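Local coordinates for protein VP1 (PDB 4FMH) that forms the pentameric capsomers of the Merkel cell polyomavirus capsid and binds sialylated oligosaccharides, a receptor contact required for infection, at the interface of chains A and B. Numbering follows the deposited sequence. Chains: chain A/B, VP1.

The interface of chains A and B. Residues chain A 44-46, 48, 107, 109, 112, 115, 127, 272; chain B 149-150, 179.
Two neighbouring VP1 subunits of the polyomavirus capsomer, a ring of five coat proteins seen here as their jelly-roll core, a fragment of the longer chain, meet mainly through loops and short 3-10 turns, with A:His272 on strand 269-273 behind, and the patch helps lock one copy to the next within the pentamer. Its apolar anchor is B:Leu149, which buries 114 Å² against chain A. With CG anti to its backbone N (chi1 -167°), the side chain drives its two methyls into a socket of chain A. CD1 points tip to tip at CG2 of A:Val127, 3.9 Å away, and has the A:His272 imidazole obliquely beside it. CD2 turns the other way, packing 3.8 Å from CG of A:Asn109, with CB of A:Tyr112 and the methyl end of A:Met115 also around it.

A:Tyr48 crosses B:Leu149 at about a right angle and bonds to its backbone: the phenol OH donates to the carbonyl O of B:Leu149 at 2.8 Å, arriving 31° above the carbonyl plane. That ring is clamped within chain A. ND1 of A:His272 sits over one face near the rim, while CZ3 of A:Trp45, a residue of the glycan pocket, lies over the centre of the opposite face, so packing inside one subunit probably holds the hydroxyl toward the other.

Along the edge of the same ring runs the amide of B:Gln179, turned almost perpendicular to it and carried on a chain extended beyond CG. Its NE2 serves two backbone carbonyls, both in the amide plane: O of A:Tyr46 at 2.8 Å, met on a lone pair but bent at the hydrogen (135°), and O of A:Asn44 at 3.2 Å, straighter though approached from well above the carbonyl plane. The two bonds fix the amide's rotation and leave OE1 facing a water, 2.7 Å from its oxygen. This water also touches O of A:Asn44 and OD1 of B:Asp150, whose other carboxylate oxygen, OD2, lies at the in-plane edge of the A:Tyr112 ring, 3.6 Å from CE1.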
# COMPACT_ATOMS: atom_id res chain seq x y z
N ASN A 44 29.83 20.04 9.62
CA ASN A 44 29.77 19.25 8.39
C ASN A 44 28.71 18.15 8.47
O ASN A 44 28.22 17.67 7.45
CB ASN A 44 31.14 18.66 8.05
CG ASN A 44 32.20 19.72 7.76
OD1 ASN A 44 31.90 20.91 7.68
ND2 ASN A 44 33.44 19.28 7.59
N TRP A 45 28.36 17.76 9.69
CA TRP A 45 27.34 16.72 9.91
C TRP A 45 25.96 17.27 10.32
O TRP A 45 25.09 16.51 10.74
CB TRP A 45 27.84 15.66 10.90
CG TRP A 45 28.81 14.72 10.26
CD1 TRP A 45 30.12 14.53 10.61
CD2 TRP A 45 28.56 13.84 9.15
NE1 TRP A 45 30.70 13.58 9.79
CE2 TRP A 45 29.76 13.15 8.89
CE3 TRP A 45 27.44 13.58 8.35
CZ2 TRP A 45 29.88 12.21 7.86
CZ3 TRP A 45 27.55 12.65 7.33
CH2 TRP A 45 28.76 11.97 7.10
N TYR A 46 25.79 18.59 10.18
CA TYR A 46 24.49 19.23 10.38
C TYR A 46 23.40 18.52 9.57
O TYR A 46 23.60 18.24 8.38
CB TYR A 46 24.62 20.70 9.98
CG TYR A 46 23.34 21.49 9.87
CD1 TYR A 46 22.55 21.74 11.00
CD2 TYR A 46 22.94 22.02 8.65
CE1 TYR A 46 21.38 22.49 10.89
CE2 TYR A 46 21.78 22.77 8.53
CZ TYR A 46 21.01 23.01 9.66
OH TYR A 46 19.87 23.76 9.53
N TYR A 48 22.41 15.50 10.50
CA TYR A 48 22.69 14.09 10.75
C TYR A 48 22.97 13.85 12.23
O TYR A 48 23.30 14.79 12.98
CB TYR A 48 23.90 13.60 9.96
CG TYR A 48 23.79 13.68 8.45
CD1 TYR A 48 23.38 12.58 7.70
CD2 TYR A 48 24.10 14.87 7.77
CE1 TYR A 48 23.28 12.64 6.32
CE2 TYR A 48 24.00 14.95 6.39
CZ TYR A 48 23.59 13.83 5.67
OH TYR A 48 23.50 13.89 4.31
N LEU A 107 17.59 13.19 -1.83
CA LEU A 107 17.78 11.79 -1.46
C LEU A 107 17.96 10.84 -2.64
O LEU A 107 18.16 9.64 -2.44
CB LEU A 107 16.63 11.31 -0.55
CG LEU A 107 16.37 12.14 0.71
CD1 LEU A 107 15.21 11.54 1.51
CD2 LEU A 107 17.62 12.26 1.59
N ASN A 109 20.54 11.14 -4.37
CA ASN A 109 22.00 11.07 -4.40
C ASN A 109 22.49 9.72 -3.88
O ASN A 109 22.33 9.41 -2.70
CB ASN A 109 22.61 12.23 -3.60
CG ASN A 109 24.14 12.26 -3.64
OD1 ASN A 109 24.80 11.29 -4.00
ND2 ASN A 109 24.71 13.39 -3.24
N TYR A 112 27.41 9.81 -2.60
CA TYR A 112 28.14 10.40 -1.48
C TYR A 112 29.52 9.71 -1.45
O TYR A 112 29.61 8.50 -1.64
CB TYR A 112 27.37 10.18 -0.17
CG TYR A 112 28.18 10.43 1.07
CD1 TYR A 112 28.66 11.71 1.38
CD2 TYR A 112 28.48 9.39 1.95
CE1 TYR A 112 29.41 11.94 2.52
CE2 TYR A 112 29.24 9.62 3.10
CZ TYR A 112 29.70 10.89 3.37
OH TYR A 112 30.45 11.12 4.50
N MET A 115 29.92 6.58 0.70
CA MET A 115 28.72 5.75 0.77
C MET A 115 29.07 4.28 0.62
O MET A 115 29.83 3.89 -0.28
CB MET A 115 27.73 6.15 -0.33
CG MET A 115 26.29 6.29 0.14
SD MET A 115 25.29 7.08 -1.15
CE MET A 115 23.95 7.78 -0.18
N VAL A 127 19.76 6.73 1.05
CA VAL A 127 19.19 7.02 2.36
C VAL A 127 17.87 6.26 2.49
O VAL A 127 16.94 6.47 1.71
CB VAL A 127 19.05 8.55 2.62
CG1 VAL A 127 18.26 8.82 3.90
CG2 VAL A 127 20.44 9.20 2.72
N HIS A 272 19.43 10.70 9.38
CA HIS A 272 19.39 11.95 8.62
C HIS A 272 17.98 12.50 8.68
O HIS A 272 17.02 11.73 8.73
CB HIS A 272 19.81 11.66 7.17
CG HIS A 272 19.81 12.86 6.26
ND1 HIS A 272 20.34 14.08 6.62
CD2 HIS A 272 19.40 12.99 4.98
CE1 HIS A 272 20.23 14.92 5.61
NE2 HIS A 272 19.66 14.28 4.60
N LEU B 149 22.46 16.68 -0.06
CA LEU B 149 22.93 15.67 0.87
C LEU B 149 24.26 16.09 1.52
O LEU B 149 24.42 15.98 2.73
CB LEU B 149 23.09 14.33 0.15
CG LEU B 149 23.28 13.08 1.01
CD1 LEU B 149 21.98 12.66 1.68
CD2 LEU B 149 23.82 11.94 0.16
N ASP B 150 25.19 16.58 0.70
CA ASP B 150 26.53 16.90 1.18
C ASP B 150 26.98 18.25 0.63
O ASP B 150 27.19 18.39 -0.58
CB ASP B 150 27.49 15.77 0.79
CG ASP B 150 28.93 16.01 1.23
OD1 ASP B 150 29.23 17.02 1.90
OD2 ASP B 150 29.78 15.15 0.87
N GLN B 179 22.84 21.94 3.72
CA GLN B 179 22.31 20.61 4.01
C GLN B 179 20.91 20.73 4.63
O GLN B 179 20.16 19.75 4.70
CB GLN B 179 23.29 19.82 4.90
CG GLN B 179 24.39 19.14 4.10
CD GLN B 179 25.60 18.71 4.93
OE1 GLN B 179 26.70 18.56 4.41
NE2 GLN B 179 25.39 18.49 6.23
O HOH W 1 29.18 17.58 4.67